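Local coordinates for protein 2-pyrone-4,6-dicarboxylic acid hydrolase, putative (Pseudomonas putida, PDB 2FFI) that probably hydrolyses the lactone ring of 2-pyrone-4,6-dicarboxylate, as a putative lactonase of the amidohydrolase superfamily built on a TIM-barrel fold, at residues 228-233 with 267-273; 44-48 with 234-238; 81-86 with 276-280. All blocks are in the same frame, centred on the assembly; numbering follows the deposited sequence.

How the interactions relate
Interactions 2 and 3 join early and late parts of one amidohydrolase TIM barrel, while interaction 1 joins two late ones. Along the chain the segments come in the order 44-48, 81-86, 228-233, 234-238, 267-273 and 276-280. Interaction 1 packs strand 231-234 on helix 262-276; the strand then leads into the loop of interaction 2 and the helix into the tail of interaction 3. Centres of interactions 1 and 3 lie about 13 Å apart, those of 2 and 3 about 15 Å, and those of 1 and 2 about 18 Å. Met232 packs on Leu276 and Phe277, linking interaction 1 to 3, and Tyr45 on Leu83, linking 2 to 3; interactions 2 and 3 themselves tie the barrel's closing elements to its opening ones.

Interaction 1: 228-233 with 267-273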
loop_
_atom_site.group_PDB
_atom_site.type_symbol
_atom_site.label_atom_id
_atom_site.label_comp_id
_atom_site.label_asym_id
_atom_site.label_seq_id
_atom_site.Cartn_x
_atom_site.Cartn_y
_atom_site.Cartn_z
ATOM N N ALA A 228 11.973 12.014 -1.501
ATOM C CA ALA A 228 12.133 10.868 -0.605
ATOM C C ALA A 228 11.063 10.817 0.485
ATOM O O ALA A 228 10.658 9.734 0.921
ATOM C CB ALA A 228 13.513 10.909 0.033
ATOM N N GLU A 229 10.614 11.992 0.929
ATOM C CA GLU A 229 9.589 12.081 1.972
ATOM C C GLU A 229 8.210 11.669 1.452
ATOM O O GLU A 229 7.204 11.816 2.144
ATOM C CB GLU A 229 9.527 13.510 2.543
ATOM C CG GLU A 229 8.722 13.608 3.852
ATOM C CD GLU A 229 8.707 15.002 4.488
ATOM O OE1 GLU A 229 9.804 15.578 4.699
ATOM O OE2 GLU A 229 7.596 15.508 4.796
ATOM N N ARG A 230 8.173 11.145 0.232
ATOM C CA ARG A 230 6.917 10.730 -0.365
ATOM C C ARG A 230 6.966 9.333 -0.941
ATOM O O ARG A 230 5.980 8.859 -1.494
ATOM C CB ARG A 230 6.497 11.720 -1.446
ATOM C CG ARG A 230 6.014 13.033 -0.883
ATOM C CD ARG A 230 4.641 12.890 -0.293
ATOM N NE ARG A 230 4.226 14.128 0.352
ATOM C CZ ARG A 230 4.744 14.581 1.486
ATOM N NH1 ARG A 230 4.312 15.716 2.004
ATOM N NH2 ARG A 230 5.688 13.891 2.108
ATOM N N LEU A 231 8.110 8.672 -0.805
ATOM C CA LEU A 231 8.262 7.312 -1.292
ATOM C C LEU A 231 8.540 6.358 -0.130
ATOM O O LEU A 231 9.390 6.633 0.716
ATOM C CB LEU A 231 9.396 7.245 -2.307
ATOM C CG LEU A 231 9.079 7.811 -3.698
ATOM C CD1 LEU A 231 8.843 9.283 -3.591
ATOM C CD2 LEU A 231 10.233 7.552 -4.671
HETATM N N MSE A 232 7.817 5.244 -0.080
HETATM C CA MSE A 232 8.017 4.269 0.987
HETATM C C MSE A 232 8.026 2.852 0.435
HETATM O O MSE A 232 7.326 2.547 -0.531
HETATM C CB MSE A 232 6.921 4.385 2.040
HETATM C CG MSE A 232 5.585 3.865 1.590
HETATM SE SE MSE A 232 4.157 4.750 2.532
HETATM C CE MSE A 232 3.585 5.880 1.097
ATOM N N TRP A 233 8.814 1.985 1.060
ATOM C CA TRP A 233 8.915 0.599 0.616
ATOM C C TRP A 233 7.895 -0.344 1.228
ATOM O O TRP A 233 7.592 -0.265 2.416
ATOM C CB TRP A 233 10.307 0.042 0.921
ATOM C CG TRP A 233 10.463 -1.416 0.577
ATOM C CD1 TRP A 233 10.856 -1.943 -0.621
ATOM C CD2 TRP A 233 10.245 -2.538 1.462
ATOM N NE1 TRP A 233 10.900 -3.323 -0.533
ATOM C CE2 TRP A 233 10.537 -3.709 0.731
ATOM C CE3 TRP A 233 9.833 -2.662 2.800
ATOM C CZ2 TRP A 233 10.438 -4.985 1.289
ATOM C CZ3 TRP A 233 9.728 -3.943 3.360
ATOM C CH2 TRP A 233 10.035 -5.085 2.602
ATOM N N ALA A 267 14.480 6.741 4.301
ATOM C CA ALA A 267 13.203 7.351 3.961
ATOM C C ALA A 267 12.227 6.253 3.528
ATOM O O ALA A 267 11.094 6.210 3.983
ATOM C CB ALA A 267 13.384 8.354 2.832
ATOM N N LEU A 268 12.683 5.355 2.663
ATOM C CA LEU A 268 11.823 4.303 2.172
ATOM C C LEU A 268 11.514 3.231 3.196
ATOM O O LEU A 268 10.477 2.553 3.096
ATOM C CB LEU A 268 12.441 3.649 0.935
ATOM C CG LEU A 268 12.728 4.529 -0.288
ATOM C CD1 LEU A 268 13.409 3.685 -1.351
ATOM C CD2 LEU A 268 11.456 5.144 -0.827
ATOM N N LEU A 269 12.383 3.069 4.188
ATOM C CA LEU A 269 12.167 2.022 5.174
ATOM C C LEU A 269 11.701 2.516 6.528
ATOM O O LEU A 269 11.332 1.719 7.383
ATOM C CB LEU A 269 13.444 1.214 5.348
ATOM C CG LEU A 269 14.173 0.706 4.091
ATOM C CD1 LEU A 269 15.273 -0.227 4.574
ATOM C CD2 LEU A 269 13.238 -0.042 3.126
ATOM N N LEU A 270 11.680 3.826 6.723
ATOM C CA LEU A 270 11.259 4.344 8.005
ATOM C C LEU A 270 10.625 5.741 7.997
ATOM O O LEU A 270 9.417 5.885 8.187
ATOM C CB LEU A 270 12.453 4.337 8.953
ATOM C CG LEU A 270 12.129 4.728 10.395
ATOM C CD1 LEU A 270 11.365 3.619 11.072
ATOM C CD2 LEU A 270 13.396 5.004 11.115
ATOM N N ASP A 271 11.455 6.764 7.804
ATOM C CA ASP A 271 11.013 8.156 7.811
ATOM C C ASP A 271 9.664 8.411 7.169
ATOM O O ASP A 271 8.723 8.790 7.862
ATOM C CB ASP A 271 12.086 9.036 7.176
ATOM C CG ASP A 271 13.276 9.255 8.101
ATOM O OD1 ASP A 271 13.391 8.492 9.095
ATOM O OD2 ASP A 271 14.088 10.185 7.833
ATOM N N THR A 272 9.566 8.209 5.861
ATOM C CA THR A 272 8.303 8.414 5.174
ATOM C C THR A 272 7.139 7.652 5.794
ATOM O O THR A 272 6.193 8.258 6.273
ATOM C CB THR A 272 8.409 8.019 3.700
ATOM O OG1 THR A 272 9.454 8.775 3.083
ATOM C CG2 THR A 272 7.116 8.320 2.969
ATOM N N ALA A 273 7.190 6.329 5.797
ATOM C CA ALA A 273 6.077 5.591 6.359
ATOM C C ALA A 273 5.782 6.024 7.784
ATOM O O ALA A 273 4.624 6.036 8.200
ATOM C CB ALA A 273 6.347 4.106 6.311
#
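Trp233 N gives a nearly straight hydrogen bond to Leu268 O (2.7 Å, 168°), lying in the carbonyl plane on a lone pair. The helix widens here into a pi-type turn, in which Thr272 N reaches back to Ala267 O, and Leu268 O is turned to the strand instead. Packing is dense around this bond: Leu268 CD2 sits against Leu231 CB (3.3 Å), and Leu269 CD2 comes obliquely upon Trp233 CB (3.7 Å). With OG1 anti to its carbonyl carbon (chi1 -57°), Thr272 faces the turn before the strand, its OG1 2.7 Å from Ala228 O and 3.2 Å from Leu231 O, while its CG2 leans on Met232 CB. The loose side is at Glu229, an exposed residue whose CB points away from the helix; there Arg230 NH2 bonds to Glu229 O from above the carbonyl plane, and Arg230 NE is taken by Gly192 O. Strand and helix segments cross at -122°. On its flanks strand 231-234 pairs with strand 194-199 and, through Trp233 and Ser17, meets the start of the barrel; Leu231 reaches helix 208-225, and Phe255 of helix 248-258 packs on Leu268, Leu269 and Trp233.

Interaction 2: 44-48 with 234-238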
loop_
_atom_site.group_PDB
_atom_site.type_symbol
_atom_site.label_atom_id
_atom_site.label_comp_id
_atom_site.label_asym_id
_atom_site.label_seq_id
_atom_site.Cartn_x
_atom_site.Cartn_y
_atom_site.Cartn_z
ATOM N N ASP A 44 3.154 -15.442 11.349
ATOM C CA ASP A 44 4.108 -15.625 10.270
ATOM C C ASP A 44 4.664 -14.296 9.800
ATOM O O ASP A 44 5.874 -14.141 9.651
ATOM C CB ASP A 44 3.475 -16.370 9.096
ATOM C CG ASP A 44 3.165 -17.825 9.418
ATOM O OD1 ASP A 44 2.846 -18.573 8.464
ATOM O OD2 ASP A 44 3.225 -18.218 10.611
ATOM N N TYR A 45 3.779 -13.336 9.560
ATOM C CA TYR A 45 4.191 -12.017 9.097
ATOM C C TYR A 45 5.130 -11.343 10.089
ATOM O O TYR A 45 6.154 -10.780 9.706
ATOM C CB TYR A 45 2.969 -11.138 8.892
ATOM C CG TYR A 45 3.327 -9.728 8.524
ATOM C CD1 TYR A 45 4.126 -9.464 7.418
ATOM C CD2 TYR A 45 2.869 -8.654 9.280
ATOM C CE1 TYR A 45 4.459 -8.156 7.077
ATOM C CE2 TYR A 45 3.192 -7.355 8.944
ATOM C CZ TYR A 45 3.982 -7.116 7.851
ATOM O OH TYR A 45 4.296 -5.836 7.513
ATOM N N LEU A 46 4.760 -11.396 11.363
ATOM C CA LEU A 46 5.566 -10.809 12.407
ATOM C C LEU A 46 6.932 -11.471 12.405
ATOM O O LEU A 46 7.947 -10.812 12.611
ATOM C CB LEU A 46 4.867 -10.988 13.752
ATOM C CG LEU A 46 4.094 -9.770 14.268
ATOM C CD1 LEU A 46 3.435 -9.053 13.125
ATOM C CD2 LEU A 46 3.079 -10.206 15.307
ATOM N N GLY A 47 6.962 -12.775 12.151
ATOM C CA GLY A 47 8.232 -13.487 12.120
ATOM C C GLY A 47 9.104 -13.032 10.963
ATOM O O GLY A 47 10.277 -12.704 11.133
ATOM N N GLN A 48 8.521 -13.029 9.773
ATOM C CA GLN A 48 9.201 -12.590 8.584
ATOM C C GLN A 48 9.701 -11.169 8.747
ATOM O O GLN A 48 10.717 -10.810 8.165
ATOM C CB GLN A 48 8.240 -12.668 7.409
ATOM C CG GLN A 48 7.919 -14.074 7.013
ATOM C CD GLN A 48 9.161 -14.804 6.521
ATOM O OE1 GLN A 48 9.688 -15.703 7.189
ATOM N NE2 GLN A 48 9.640 -14.408 5.343
ATOM N N GLY A 234 7.389 -1.256 0.407
ATOM C CA GLY A 234 6.440 -2.246 0.888
ATOM C C GLY A 234 6.901 -3.655 0.545
ATOM O O GLY A 234 7.602 -3.847 -0.435
ATOM N N SER A 235 6.542 -4.647 1.345
ATOM C CA SER A 235 6.960 -5.999 1.026
ATOM C C SER A 235 5.877 -6.647 0.162
ATOM O O SER A 235 6.167 -7.448 -0.736
ATOM C CB SER A 235 7.159 -6.814 2.302
ATOM O OG SER A 235 5.960 -6.896 3.060
ATOM N N ASP A 236 4.626 -6.303 0.448
ATOM C CA ASP A 236 3.486 -6.839 -0.286
ATOM C C ASP A 236 3.231 -8.297 0.054
ATOM O O ASP A 236 2.538 -9.006 -0.675
ATOM C CB ASP A 236 3.697 -6.708 -1.792
ATOM C CG ASP A 236 2.420 -6.896 -2.559
ATOM O OD1 ASP A 236 2.478 -7.230 -3.758
ATOM O OD2 ASP A 236 1.350 -6.692 -1.950
ATOM N N TRP A 237 3.818 -8.735 1.160
ATOM C CA TRP A 237 3.691 -10.104 1.641
ATOM C C TRP A 237 2.200 -10.388 1.857
ATOM O O TRP A 237 1.436 -9.480 2.181
ATOM C CB TRP A 237 4.447 -10.228 2.968
ATOM C CG TRP A 237 4.484 -11.613 3.538
ATOM C CD1 TRP A 237 5.402 -12.582 3.263
ATOM C CD2 TRP A 237 3.578 -12.176 4.488
ATOM N NE1 TRP A 237 5.129 -13.704 3.978
ATOM C CE2 TRP A 237 4.013 -13.492 4.739
ATOM C CE3 TRP A 237 2.436 -11.700 5.143
ATOM C CZ2 TRP A 237 3.349 -14.348 5.634
ATOM C CZ3 TRP A 237 1.771 -12.549 6.034
ATOM C CH2 TRP A 237 2.233 -13.864 6.266
ATOM N N PRO A 238 1.765 -11.649 1.695
ATOM C CA PRO A 238 2.575 -12.814 1.343
ATOM C C PRO A 238 2.850 -12.920 -0.157
ATOM O O PRO A 238 3.218 -13.987 -0.654
ATOM C CB PRO A 238 1.735 -13.956 1.862
ATOM C CG PRO A 238 0.365 -13.493 1.538
ATOM C CD PRO A 238 0.368 -12.048 1.955
#
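Trp237 and Tyr45 both carry CG anti to the backbone N (chi1 -176° and 175°), which sends the indole out from its loop to the flank of helix 42-51 and lays the phenol alongside it. The two side chains run past each other in opposite directions. Their planes are only 28° apart, but the phenol and the six-membered ring of Trp237 have centroids 5.5 Å apart and barely overlap. What touches is the root of the tyrosine: Tyr45 CB rests on Trp237 CZ3 at 3.4 Å, and Tyr45 CD1 lies 3.6 Å from Trp237 CE3. Tyr45 CA lies over one face of the indole toward its rim, and Pro238 CB, after a cis peptide bond, lies over the centre of the opposite face, so the ring is sandwiched between the helix and its own loop. Two further residues of the helix line it obliquely, Asp44 with CB 4.0 Å from Trp237 CH2 and Gln48 with CG 4.1 Å from Trp237 NE1. Gln48 crosses the indole at about a right angle.

Ser235 OG approaches the phenol at its edge, 4.5 Å from Tyr45 CE1, and takes a weak bond from Trp237 N (3.4 Å). Both hydroxyls, Tyr45 OH and Ser235 OG, hydrogen-bond to Asp16 OD1, at the end of strand 15-16, so one carboxylate oxygen ties the helix and the loop together. Asp236, on the same loop, forms a salt bridge with Arg203 and touches His18. In TIM barrels the loops after the strands line the active-site mouth, so this one probably does too. No hydrogen bond joins the two segments directly: apolar aromatic packing holds them, and their polar coupling is indirect, through the shared Asp16.

Interaction 3: 81-86 with 276-280; sequences GQLRGV and LFGFE
Arg84 runs past Phe279 in the opposite direction, flat against one face of its ring, with Arg84 CG 3.4 Å from Phe279 CZ. The guanidinium and ring planes are 18° apart, and Phe279 CE1 lies over the centre of the guanidinium. At the edge of that group, near its plane, are two carbonyls: Arg84 NE gives a weak bond to Phe277 O (3.4 Å), and Arg84 NH1 another weak one to Gly278 O (3.3 Å, 161°). A bend at chi2 (-60°) folds the chain back, and Arg84 NH2 bonds to Leu83 O at 3.1 Å. At the rim of the ring Gly81 O lies near its plane, 3.6 Å from Phe279 CE1. Val86 CG1 meets the edge of Phe277 at CE2. Behind these, Gly278 at positive phi closes helix 262-276 in a Schellman motif that presents both carbonyls, and His56 meets Phe279 while His139 meets Phe277. An alanine in place of Arg84 would probably leave the Phe277 and Gly278 carbonyls without these donors and uncover a face of Phe279. A charged group thus joins the two loops by flat aromatic contact reinforced with weak bonds to backbone oxygens.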
loop_
_atom_site.group_PDB
_atom_site.type_symbol
_atom_site.label_atom_id
_atom_site.label_comp_id
_atom_site.label_asym_id
_atom_site.label_seq_id
_atom_site.Cartn_x
_atom_site.Cartn_y
_atom_site.Cartn_z
ATOM N N GLY A 81 0.294 -0.912 18.689
ATOM C CA GLY A 81 1.386 -0.016 18.380
ATOM C C GLY A 81 2.266 -0.503 17.253
ATOM O O GLY A 81 2.697 0.290 16.415
ATOM N N GLN A 82 2.515 -1.807 17.208
ATOM C CA GLN A 82 3.381 -2.391 16.180
ATOM C C GLN A 82 2.871 -2.294 14.743
ATOM O O GLN A 82 3.661 -2.266 13.806
ATOM C CB GLN A 82 3.681 -3.861 16.525
ATOM C CG GLN A 82 4.652 -4.546 15.557
ATOM C CD GLN A 82 5.350 -5.769 16.156
ATOM O OE1 GLN A 82 4.709 -6.610 16.795
ATOM N NE2 GLN A 82 6.666 -5.881 15.930
ATOM N N LEU A 83 1.559 -2.215 14.568
ATOM C CA LEU A 83 1.002 -2.154 13.230
ATOM C C LEU A 83 -0.017 -1.051 13.070
ATOM O O LEU A 83 -0.527 -0.531 14.061
ATOM C CB LEU A 83 0.329 -3.483 12.897
ATOM C CG LEU A 83 1.203 -4.731 12.964
ATOM C CD1 LEU A 83 0.356 -5.990 12.798
ATOM C CD2 LEU A 83 2.281 -4.633 11.888
ATOM N N ARG A 84 -0.324 -0.700 11.822
ATOM C CA ARG A 84 -1.332 0.321 11.569
ATOM C C ARG A 84 -2.395 -0.212 10.626
ATOM O O ARG A 84 -3.575 -0.270 10.969
ATOM C CB ARG A 84 -0.717 1.592 10.994
ATOM C CG ARG A 84 0.071 2.392 12.014
ATOM C CD ARG A 84 -0.784 2.833 13.196
ATOM N NE ARG A 84 0.037 3.603 14.115
ATOM C CZ ARG A 84 0.422 3.176 15.309
ATOM N NH1 ARG A 84 1.185 3.951 16.077
ATOM N NH2 ARG A 84 0.022 1.990 15.749
ATOM N N GLY A 85 -1.989 -0.614 9.435
ATOM C CA GLY A 85 -2.969 -1.146 8.505
ATOM C C GLY A 85 -4.092 -0.242 7.998
ATOM O O GLY A 85 -4.593 0.632 8.712
ATOM N N VAL A 86 -4.483 -0.488 6.744
ATOM C CA VAL A 86 -5.536 0.244 6.053
ATOM C C VAL A 86 -6.689 -0.717 5.761
ATOM O O VAL A 86 -6.467 -1.919 5.605
ATOM C CB VAL A 86 -5.016 0.831 4.724
ATOM C CG1 VAL A 86 -3.616 1.389 4.911
ATOM C CG2 VAL A 86 -5.035 -0.207 3.645
ATOM N N LEU A 276 3.391 9.360 7.483
ATOM C CA LEU A 276 2.051 9.049 6.983
ATOM C C LEU A 276 1.205 8.203 7.927
ATOM O O LEU A 276 0.006 8.435 8.072
ATOM C CB LEU A 276 2.145 8.333 5.634
ATOM C CG LEU A 276 0.864 8.284 4.808
ATOM C CD1 LEU A 276 0.578 9.694 4.326
ATOM C CD2 LEU A 276 1.012 7.325 3.638
ATOM N N PHE A 277 1.819 7.212 8.559
ATOM C CA PHE A 277 1.072 6.342 9.466
ATOM C C PHE A 277 1.260 6.718 10.918
ATOM O O PHE A 277 0.829 5.993 11.802
ATOM C CB PHE A 277 1.464 4.868 9.272
ATOM C CG PHE A 277 1.178 4.349 7.903
ATOM C CD1 PHE A 277 2.108 4.505 6.889
ATOM C CD2 PHE A 277 -0.052 3.769 7.607
ATOM C CE1 PHE A 277 1.823 4.100 5.598
ATOM C CE2 PHE A 277 -0.350 3.358 6.315
ATOM C CZ PHE A 277 0.590 3.525 5.307
ATOM N N GLY A 278 1.904 7.847 11.164
ATOM C CA GLY A 278 2.112 8.262 12.536
ATOM C C GLY A 278 2.658 7.185 13.463
ATOM O O GLY A 278 1.932 6.659 14.315
ATOM N N PHE A 279 3.935 6.851 13.293
ATOM C CA PHE A 279 4.585 5.861 14.133
ATOM C C PHE A 279 5.435 6.583 15.165
ATOM O O PHE A 279 6.518 6.141 15.523
ATOM C CB PHE A 279 5.446 4.931 13.291
ATOM C CG PHE A 279 4.708 3.737 12.783
ATOM C CD1 PHE A 279 4.262 2.759 13.657
ATOM C CD2 PHE A 279 4.451 3.587 11.435
ATOM C CE1 PHE A 279 3.569 1.648 13.189
ATOM C CE2 PHE A 279 3.760 2.478 10.960
ATOM C CZ PHE A 279 3.323 1.512 11.837
ATOM N N GLU A 280 4.912 7.702 15.643
ATOM C CA GLU A 280 5.576 8.531 16.642
ATOM C C GLU A 280 6.044 7.747 17.867
ATOM O O GLU A 280 5.385 7.777 18.910
ATOM C CB GLU A 280 4.618 9.651 17.083
ATOM C CG GLU A 280 4.032 10.467 15.917
ATOM C CD GLU A 280 2.887 11.382 16.333
ATOM O OE1 GLU A 280 1.871 10.862 16.848
ATOM O OE2 GLU A 280 3.001 12.615 16.134
#